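Local coordinates for protein mandalate racemase/muconate lactonizing enzyme (Unidentified, PDB 4E4U) that probably belongs to the mandelate racemase/muconate lactonizing branch of the enolase superfamily, its exact reaction and substrate unknown, at residues E123-Y128 with L323-P328; W231-V236 with I278-V283; A319-A324 with G356-S361. All coordinates share one frame; numbering follows the deposited sequence. Where two conformers were deposited one is given.

Contact 1: E123-Y128 with L323-P328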
loop_
_atom_site.group_PDB
_atom_site.type_symbol
_atom_site.label_atom_id
_atom_site.label_comp_id
_atom_site.label_asym_id
_atom_site.label_seq_id
_atom_site.Cartn_x
_atom_site.Cartn_y
_atom_site.Cartn_z
ATOM N N GLU A 123 -27.434 18.807 -26.067
ATOM C CA GLU A 123 -28.306 19.817 -26.640
ATOM C C GLU A 123 -28.680 20.865 -25.596
ATOM O O GLU A 123 -28.902 22.034 -25.925
ATOM C CB GLU A 123 -29.554 19.174 -27.238
ATOM C CG GLU A 123 -29.258 18.225 -28.397
ATOM C CD GLU A 123 -28.599 18.914 -29.588
ATOM O OE1 GLU A 123 -28.730 20.148 -29.728
ATOM O OE2 GLU A 123 -27.951 18.211 -30.392
ATOM N N ARG A 124 -28.753 20.445 -24.338
ATOM C CA ARG A 124 -28.984 21.369 -23.234
ATOM C C ARG A 124 -28.285 20.844 -21.988
ATOM O O ARG A 124 -27.966 19.656 -21.903
ATOM C CB ARG A 124 -30.470 21.548 -22.966
ATOM C CG ARG A 124 -31.154 20.286 -22.528
ATOM C CD ARG A 124 -32.663 20.434 -22.565
ATOM N NE ARG A 124 -33.305 19.141 -22.376
ATOM C CZ ARG A 124 -34.571 18.981 -22.009
ATOM N NH1 ARG A 124 -35.336 20.042 -21.780
ATOM N NH2 ARG A 124 -35.068 17.760 -21.865
ATOM N N LEU A 125 -28.070 21.725 -21.019
ATOM C CA LEU A 125 -27.243 21.405 -19.865
ATOM C C LEU A 125 -28.045 21.458 -18.578
ATOM O O LEU A 125 -28.575 22.508 -18.207
ATOM C CB LEU A 125 -26.084 22.391 -19.764
ATOM C CG LEU A 125 -25.156 22.471 -20.972
ATOM C CD1 LEU A 125 -24.168 23.613 -20.794
ATOM C CD2 LEU A 125 -24.423 21.149 -21.157
ATOM N N ARG A 126 -28.124 20.330 -17.887
ATOM C CA ARG A 126 -28.762 20.299 -16.581
ATOM C C ARG A 126 -28.105 21.344 -15.680
ATOM O O ARG A 126 -26.878 21.472 -15.652
ATOM C CB ARG A 126 -28.624 18.906 -15.960
ATOM C CG ARG A 126 -29.394 18.729 -14.662
ATOM C CD ARG A 126 -29.045 17.411 -13.995
ATOM N NE ARG A 126 -29.763 17.251 -12.736
ATOM C CZ ARG A 126 -29.506 16.307 -11.837
ATOM N NH1 ARG A 126 -28.539 15.420 -12.055
ATOM N NH2 ARG A 126 -30.216 16.251 -10.715
ATOM N N SER A 127 -28.919 22.093 -14.947
ATOM C CA SER A 127 -28.378 23.134 -14.083
ATOM C C SER A 127 -28.955 23.082 -12.673
ATOM O O SER A 127 -29.946 22.398 -12.416
ATOM C CB SER A 127 -28.602 24.515 -14.694
ATOM O OG SER A 127 -29.957 24.891 -14.590
ATOM N N TYR A 128 -28.316 23.798 -11.758
ATOM C CA TYR A 128 -28.844 23.945 -10.414
ATOM C C TYR A 128 -28.619 25.366 -9.961
ATOM O O TYR A 128 -27.841 26.098 -10.573
ATOM C CB TYR A 128 -28.166 22.988 -9.445
ATOM C CG TYR A 128 -26.747 23.325 -9.042
ATOM C CD1 TYR A 128 -26.490 24.140 -7.941
ATOM C CD2 TYR A 128 -25.666 22.760 -9.700
ATOM C CE1 TYR A 128 -25.182 24.404 -7.525
ATOM C CE2 TYR A 128 -24.359 23.023 -9.299
ATOM C CZ TYR A 128 -24.121 23.842 -8.210
ATOM O OH TYR A 128 -22.832 24.097 -7.796
ATOM N N LEU A 323 -17.310 24.461 -22.212
ATOM C CA LEU A 323 -16.698 23.219 -21.762
ATOM C C LEU A 323 -17.757 22.133 -21.564
ATOM O O LEU A 323 -17.613 21.017 -22.064
ATOM C CB LEU A 323 -15.944 23.437 -20.449
ATOM C CG LEU A 323 -15.371 22.159 -19.823
ATOM C CD1 LEU A 323 -14.215 21.625 -20.665
ATOM C CD2 LEU A 323 -14.936 22.394 -18.384
ATOM N N ALA A 324 -18.825 22.467 -20.846
ATOM C CA ALA A 324 -19.831 21.468 -20.500
ATOM C C ALA A 324 -20.436 20.822 -21.746
ATOM O O ALA A 324 -20.675 19.617 -21.773
ATOM C CB ALA A 324 -20.915 22.096 -19.650
ATOM N N THR A 325 -20.679 21.636 -22.771
ATOM C CA THR A 325 -21.371 21.193 -23.976
ATOM C C THR A 325 -20.623 20.063 -24.689
ATOM O O THR A 325 -21.244 19.207 -25.317
ATOM C CB THR A 325 -21.633 22.395 -24.911
ATOM O OG1 THR A 325 -22.463 23.332 -24.218
ATOM C CG2 THR A 325 -22.333 21.973 -26.197
ATOM N N CYS A 326 -19.296 20.056 -24.567
ATOM C CA CYS A 326 -18.467 19.055 -25.241
ATOM C C CYS A 326 -17.828 18.042 -24.290
ATOM O O CYS A 326 -16.853 17.377 -24.655
ATOM C CB CYS A 326 -17.386 19.725 -26.108
ATOM S SG CYS A 326 -16.157 20.721 -25.247
ATOM N N THR A 327 -18.396 17.896 -23.092
ATOM C CA THR A 327 -17.830 17.022 -22.064
ATOM C C THR A 327 -18.707 15.790 -21.846
ATOM O O THR A 327 -19.861 15.919 -21.460
ATOM C CB THR A 327 -17.679 17.780 -20.726
ATOM O OG1 THR A 327 -16.695 18.813 -20.865
ATOM C CG2 THR A 327 -17.254 16.839 -19.616
ATOM N N PRO A 328 -18.159 14.587 -22.078
ATOM C CA PRO A 328 -18.999 13.389 -21.964
ATOM C C PRO A 328 -19.355 13.021 -20.519
ATOM O O PRO A 328 -20.387 12.401 -20.293
ATOM C CB PRO A 328 -18.144 12.300 -22.627
ATOM C CG PRO A 328 -16.730 12.777 -22.464
ATOM C CD PRO A 328 -16.802 14.279 -22.568
#
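L125 drives its forked end onto the last turn of helix 314-325, and the contact is almost wholly apolar. Both methyls of the leucine rest on one small side chain: CD1 of L125 lies 3.8 Å from CB of A324, and CD2 of L125 reaches the same CB at 3.9 Å. Alanine suits the place because its single methyl can take both branches of the fork. The backbones come closest at L125 and T325, whose CA atoms are 7.2 Å apart. In L125, CG stands anti to the carbonyl carbon (chi1 -58°), which carries the fork across to the helix.

The polar interactions stay on the helix side. T325 crosses L125 at about a right angle, and its OG1 sits 3.8 Å from CD1 of L125, a van der Waals contact; that hydroxyl is hydrogen-bonded instead to the carbonyl O of I321, one turn back. At the helix end, L323 O is gripped by two donors from opposite faces of its plane, C326 N at 3.2 Å and T327 OG1 at 2.7 Å. The hydroxyl comes from well above the carbonyl plane.

L125 is also held by a backbone hydrogen bond to I358 of strand 357-359. R124, turned away from the helix, pairs with D396 of a second subunit. Because the T325 hydroxyl already has I321 O as partner, it can lie against the leucine methyl, and the contact rests on apolar burial.

Contact 2: W231-V236 with I278-V283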
loop_
_atom_site.group_PDB
_atom_site.type_symbol
_atom_site.label_atom_id
_atom_site.label_comp_id
_atom_site.label_asym_id
_atom_site.label_seq_id
_atom_site.Cartn_x
_atom_site.Cartn_y
_atom_site.Cartn_z
ATOM N N TRP A 231 -24.568 15.397 -3.519
ATOM C CA TRP A 231 -23.195 15.570 -3.065
ATOM C C TRP A 231 -23.059 16.309 -1.754
ATOM O O TRP A 231 -23.989 16.978 -1.293
ATOM C CB TRP A 231 -22.315 16.223 -4.137
ATOM C CG TRP A 231 -22.517 17.692 -4.433
ATOM C CD1 TRP A 231 -22.413 18.746 -3.562
ATOM C CD2 TRP A 231 -22.736 18.268 -5.722
ATOM N NE1 TRP A 231 -22.603 19.940 -4.230
ATOM C CE2 TRP A 231 -22.791 19.669 -5.569
ATOM C CE3 TRP A 231 -22.897 17.730 -7.008
ATOM C CZ2 TRP A 231 -23.011 20.537 -6.637
ATOM C CZ3 TRP A 231 -23.114 18.589 -8.069
ATOM C CH2 TRP A 231 -23.169 19.977 -7.878
ATOM N N PHE A 232 -21.873 16.154 -1.179
ATOM C CA PHE A 232 -21.419 16.840 0.023
ATOM C C PHE A 232 -20.207 17.635 -0.468
ATOM O O PHE A 232 -19.174 17.050 -0.826
ATOM C CB PHE A 232 -21.046 15.774 1.048
ATOM C CG PHE A 232 -20.594 16.289 2.402
ATOM C CD1 PHE A 232 -20.689 17.625 2.774
ATOM C CD2 PHE A 232 -20.049 15.389 3.312
ATOM C CE1 PHE A 232 -20.263 18.035 4.046
ATOM C CE2 PHE A 232 -19.630 15.800 4.562
ATOM C CZ PHE A 232 -19.736 17.120 4.929
ATOM N N GLU A 233 -20.364 18.956 -0.548
ATOM C CA GLU A 233 -19.391 19.842 -1.189
ATOM C C GLU A 233 -18.311 20.296 -0.213
ATOM O O GLU A 233 -18.617 20.604 0.936
ATOM C CB GLU A 233 -20.133 21.077 -1.706
ATOM C CG GLU A 233 -19.294 22.083 -2.473
ATOM C CD GLU A 233 -20.133 22.947 -3.405
ATOM O OE1 GLU A 233 -21.191 22.478 -3.874
ATOM O OE2 GLU A 233 -19.722 24.088 -3.693
ATOM N N GLU A 234 -17.058 20.353 -0.670
ATOM C CA GLU A 234 -15.956 20.906 0.130
ATOM C C GLU A 234 -16.082 20.600 1.624
ATOM O O GLU A 234 -16.227 21.513 2.443
ATOM C CB GLU A 234 -15.869 22.426 -0.054
ATOM C CG GLU A 234 -15.426 22.891 -1.428
ATOM C CD GLU A 234 -14.709 24.220 -1.345
ATOM O OE1 GLU A 234 -15.313 25.189 -0.839
ATOM O OE2 GLU A 234 -13.529 24.296 -1.733
ATOM N N PRO A 235 -16.037 19.314 1.991
ATOM C CA PRO A 235 -16.274 19.014 3.409
ATOM C C PRO A 235 -15.173 19.536 4.324
ATOM O O PRO A 235 -15.441 19.776 5.496
ATOM C CB PRO A 235 -16.336 17.479 3.443
ATOM C CG PRO A 235 -15.693 17.035 2.152
ATOM C CD PRO A 235 -15.998 18.100 1.159
ATOM N N VAL A 236 -13.971 19.728 3.789
ATOM C CA VAL A 236 -12.833 20.206 4.561
ATOM C C VAL A 236 -12.114 21.260 3.719
ATOM O O VAL A 236 -12.365 21.367 2.515
ATOM C CB VAL A 236 -11.859 19.053 4.915
ATOM C CG1 VAL A 236 -12.573 17.968 5.718
ATOM C CG2 VAL A 236 -11.224 18.477 3.659
ATOM N N ILE A 278 -16.786 14.144 -7.937
ATOM C CA ILE A 278 -17.429 15.201 -8.705
ATOM C C ILE A 278 -16.524 16.421 -8.602
ATOM O O ILE A 278 -16.251 16.900 -7.503
ATOM C CB ILE A 278 -18.837 15.514 -8.153
ATOM C CG1 ILE A 278 -19.752 14.288 -8.300
ATOM C CG2 ILE A 278 -19.460 16.710 -8.865
ATOM C CD1 ILE A 278 -21.038 14.379 -7.485
ATOM N N LEU A 279 -16.025 16.890 -9.746
ATOM C CA LEU A 279 -15.047 17.972 -9.776
ATOM C C LEU A 279 -15.689 19.294 -10.144
ATOM O O LEU A 279 -16.244 19.449 -11.237
ATOM C CB LEU A 279 -13.930 17.670 -10.770
ATOM C CG LEU A 279 -13.176 16.370 -10.577
ATOM C CD1 LEU A 279 -11.962 16.321 -11.498
ATOM C CD2 LEU A 279 -12.750 16.198 -9.136
ATOM N N GLN A 280 -15.589 20.246 -9.225
ATOM C CA GLN A 280 -16.218 21.547 -9.364
ATOM C C GLN A 280 -15.212 22.613 -9.781
ATOM O O GLN A 280 -15.087 23.668 -9.155
ATOM C CB GLN A 280 -16.911 21.917 -8.061
ATOM C CG GLN A 280 -17.947 20.887 -7.653
ATOM C CD GLN A 280 -18.541 21.161 -6.302
ATOM O OE1 GLN A 280 -17.822 21.304 -5.312
ATOM N NE2 GLN A 280 -19.870 21.219 -6.244
ATOM N N LEU A 281 -14.505 22.339 -10.866
ATOM C CA LEU A 281 -13.586 23.315 -11.420
ATOM C C LEU A 281 -14.330 24.601 -11.790
ATOM O O LEU A 281 -15.492 24.567 -12.220
ATOM C CB LEU A 281 -12.881 22.717 -12.645
ATOM C CG LEU A 281 -13.758 22.343 -13.847
ATOM C CD1 LEU A 281 -13.954 23.503 -14.823
ATOM C CD2 LEU A 281 -13.176 21.147 -14.581
ATOM N N ASN A 282 -13.655 25.732 -11.625
ATOM C CA ASN A 282 -14.123 26.989 -12.185
ATOM C C ASN A 282 -13.183 27.319 -13.337
ATOM O O ASN A 282 -11.962 27.442 -13.132
ATOM C CB ASN A 282 -14.140 28.092 -11.130
ATOM C CG ASN A 282 -14.758 29.376 -11.645
ATOM O OD1 ASN A 282 -14.370 29.886 -12.702
ATOM N ND2 ASN A 282 -15.716 29.913 -10.900
ATOM N N VAL A 283 -13.740 27.445 -14.538
ATOM C CA VAL A 283 -12.922 27.642 -15.740
ATOM C C VAL A 283 -12.123 28.935 -15.700
ATOM O O VAL A 283 -11.127 29.070 -16.409
ATOM C CB VAL A 283 -13.749 27.589 -17.053
ATOM C CG1 VAL A 283 -14.381 26.224 -17.230
ATOM C CG2 VAL A 283 -14.817 28.684 -17.077
#
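Q280 and E233 meet beside the ring of W231, and this polar corner is the tight part of the contact. The amide NE2 of Q280 donates to OE1 of E233 at 3.0 Å, with an N-H...O angle of 157°. It arrives from above the carboxylate, whose plane is steep to that of the amide. The same oxygen takes the indole NE1 of W231 at 2.9 Å through its anti lone pair, a more bent bond of 132°. K164 adds a salt bridge to OE1, so three donors grip this oxygen and fix the carboxylate, while E259 lies close to OE2. Glutamine suits the place because its extended chain brings a neutral donor from just past the end of strand 278-279, across the intervening strand. NE2 also comes within 3.2 Å of CZ2 of W231, obliquely and toward the rim, with the amide plane steep to the ring (83°).

The packing is looser on the CE3 side of the same six-membered ring. There CD1 of I278 approaches CE3 of W231 at 3.9 Å, and CG2 of I278 is 4.0 Å from that same carbon; a branched aliphatic chain fits here as a plain apolar neighbour. Neither side opens to solvent, for all four touching residues are buried.

Strand 255-257 runs between strands 231-233 and 278-279, parallel to both, and its A256 touches both W231 and Q280. Outside the barrel wall, helix 241-249 packs on F232 and P235, while helix 289-301 covers L279 and L281.

Contact 3: A319-A324 with G356-S361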
loop_
_atom_site.group_PDB
_atom_site.type_symbol
_atom_site.label_atom_id
_atom_site.label_comp_id
_atom_site.label_asym_id
_atom_site.label_seq_id
_atom_site.Cartn_x
_atom_site.Cartn_y
_atom_site.Cartn_z
ATOM N N ALA A 319 -18.006 30.585 -20.764
ATOM C CA ALA A 319 -16.883 29.679 -20.976
ATOM C C ALA A 319 -17.175 28.303 -20.371
ATOM O O ALA A 319 -16.861 27.270 -20.973
ATOM C CB ALA A 319 -15.601 30.271 -20.397
ATOM N N SER A 320 -17.775 28.304 -19.189
ATOM C CA SER A 320 -18.125 27.069 -18.509
ATOM C C SER A 320 -19.103 26.243 -19.344
ATOM O O SER A 320 -18.981 25.016 -19.440
ATOM C CB SER A 320 -18.722 27.398 -17.146
ATOM O OG SER A 320 -18.653 26.286 -16.289
ATOM N N ILE A 321 -20.061 26.931 -19.955
ATOM C CA ILE A 321 -21.045 26.308 -20.821
ATOM C C ILE A 321 -20.370 25.698 -22.049
ATOM O O ILE A 321 -20.736 24.609 -22.481
ATOM C CB ILE A 321 -22.118 27.343 -21.216
ATOM C CG1 ILE A 321 -22.999 27.641 -20.001
ATOM C CG2 ILE A 321 -22.935 26.869 -22.416
ATOM C CD1 ILE A 321 -23.722 28.979 -20.059
ATOM N N GLN A 322 -19.374 26.389 -22.602
ATOM C CA GLN A 322 -18.629 25.839 -23.735
ATOM C C GLN A 322 -17.965 24.509 -23.369
ATOM O O GLN A 322 -18.052 23.537 -24.119
ATOM C CB GLN A 322 -17.578 26.835 -24.233
ATOM C CG GLN A 322 -18.168 28.104 -24.822
ATOM C CD GLN A 322 -18.870 27.873 -26.141
ATOM O OE1 GLN A 322 -18.330 27.230 -27.037
ATOM N NE2 GLN A 322 -20.076 28.408 -26.276
ATOM N N LEU A 323 -17.310 24.461 -22.212
ATOM C CA LEU A 323 -16.698 23.219 -21.762
ATOM C C LEU A 323 -17.757 22.133 -21.564
ATOM O O LEU A 323 -17.613 21.017 -22.064
ATOM C CB LEU A 323 -15.944 23.437 -20.449
ATOM C CG LEU A 323 -15.371 22.159 -19.823
ATOM C CD1 LEU A 323 -14.215 21.625 -20.665
ATOM C CD2 LEU A 323 -14.936 22.394 -18.384
ATOM N N ALA A 324 -18.825 22.467 -20.846
ATOM C CA ALA A 324 -19.831 21.468 -20.500
ATOM C C ALA A 324 -20.436 20.822 -21.746
ATOM O O ALA A 324 -20.675 19.617 -21.773
ATOM C CB ALA A 324 -20.915 22.096 -19.650
ATOM N N GLY A 356 -35.116 24.324 -16.286
ATOM C CA GLY A 356 -34.078 23.598 -15.577
ATOM C C GLY A 356 -32.768 23.439 -16.318
ATOM O O GLY A 356 -31.803 22.938 -15.744
ATOM N N TYR A 357 -32.724 23.863 -17.579
ATOM C CA TYR A 357 -31.539 23.650 -18.400
ATOM C C TYR A 357 -30.986 24.928 -18.996
ATOM O O TYR A 357 -31.730 25.845 -19.321
ATOM C CB TYR A 357 -31.836 22.692 -19.554
ATOM C CG TYR A 357 -32.423 21.372 -19.145
ATOM C CD1 TYR A 357 -33.798 21.226 -19.011
ATOM C CD2 TYR A 357 -31.613 20.264 -18.915
ATOM C CE1 TYR A 357 -34.357 20.025 -18.648
ATOM C CE2 TYR A 357 -32.169 19.042 -18.545
ATOM C CZ TYR A 357 -33.546 18.936 -18.415
ATOM O OH TYR A 357 -34.138 17.744 -18.057
ATOM N N ILE A 358 -29.669 24.968 -19.149
ATOM C CA ILE A 358 -29.029 26.009 -19.928
ATOM C C ILE A 358 -29.000 25.572 -21.387
ATOM O O ILE A 358 -28.664 24.419 -21.686
ATOM C CB ILE A 358 -27.598 26.256 -19.433
ATOM C CG1 ILE A 358 -27.638 26.794 -18.006
ATOM C CG2 ILE A 358 -26.863 27.216 -20.364
ATOM C CD1 ILE A 358 -26.311 26.683 -17.269
ATOM N N ILE A 359 -29.351 26.482 -22.292
ATOM C CA ILE A 359 -29.304 26.200 -23.719
ATOM C C ILE A 359 -28.073 26.873 -24.311
ATOM O O ILE A 359 -28.029 28.095 -24.400
ATOM C CB ILE A 359 -30.550 26.760 -24.434
ATOM C CG1 ILE A 359 -31.829 26.324 -23.708
ATOM C CG2 ILE A 359 -30.545 26.364 -25.910
ATOM C CD1 ILE A 359 -31.991 24.825 -23.587
ATOM N N PRO A 360 -27.059 26.083 -24.706
ATOM C CA PRO A 360 -25.814 26.685 -25.208
ATOM C C PRO A 360 -26.008 27.539 -26.455
ATOM O O PRO A 360 -26.827 27.220 -27.319
ATOM C CB PRO A 360 -24.948 25.470 -25.554
ATOM C CG PRO A 360 -25.479 24.372 -24.681
ATOM C CD PRO A 360 -26.962 24.618 -24.614
ATOM N N SER A 361 -25.244 28.621 -26.542
ATOM C CA SER A 361 -25.239 29.467 -27.729
ATOM C C SER A 361 -24.753 28.698 -28.959
ATOM O O SER A 361 -23.947 27.775 -28.842
ATOM C CB SER A 361 -24.332 30.672 -27.488
ATOM O OG SER A 361 -24.212 31.464 -28.652
HETATM O O HOH W 1 -21.323 29.455 -28.579
#
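I321 bridges helix and strand with both of its branches. Its CD1 meets CG2 of I358 at 3.6 Å, and its CG2 lies 4.0 Å from CB of P360. Isoleucine suits the helix position because its two arms diverge at CB: with chi1 at -72°, CG1 is anti to the carbonyl carbon and leads CD1 to the strand, while CG2 turns to the proline. I358 offers a methyl of its own in return, and P360 presents the flank of a rigid ring as the strand gives way to loop.

Beyond this apolar layer lies a polar bridge. A water accepts from NE2 of Q322 at 2.8 Å and donates a weak bond to O of S361 at 3.1 Å. Glutamine fits because its folded chain bends its amide toward the loop, and OE1 of Q322 takes the backbone N of Y114, whose hydroxyl in turn bonds to O of S361.

Further out, backbone bonds of I358 with L125 and of G356 with S127 set the strand in place. G356 sits at phi 96°, a conformation that a side chain would crowd against the preceding carbonyl. On the helix, S320 OG is tied to Q333.

Helix 314-325 is one of the outer helices of the modified TIM barrel of the enolase superfamily, and strand 357-359 is an antiparallel addition at the edge of strand 125-130, so the contact fastens a barrel helix to a strand outside the parallel barrel wall.

Overall arrangement
From the N terminus, the chain first passes the N-terminal domain and enters the barrel at strand 125-130. Contact 1 closes the longest loop, bringing 123-128 back to the end of helix 314-325 after most of the barrel has been traced. Contact 2 opens and closes within that span, joining strands 231-233 and 278-279. Contact 3 starts on the same helix and ends at strand 357-359, so it follows contact 2 in series and shares L323 and A324 with contact 1; their centres are about 5 Å apart. Contact 2 lies about 17 Å from contact 1, centre to centre, yet Y128 touches W231 within the barrel, while L323 of the helix touches L281 beyond strand 278-279.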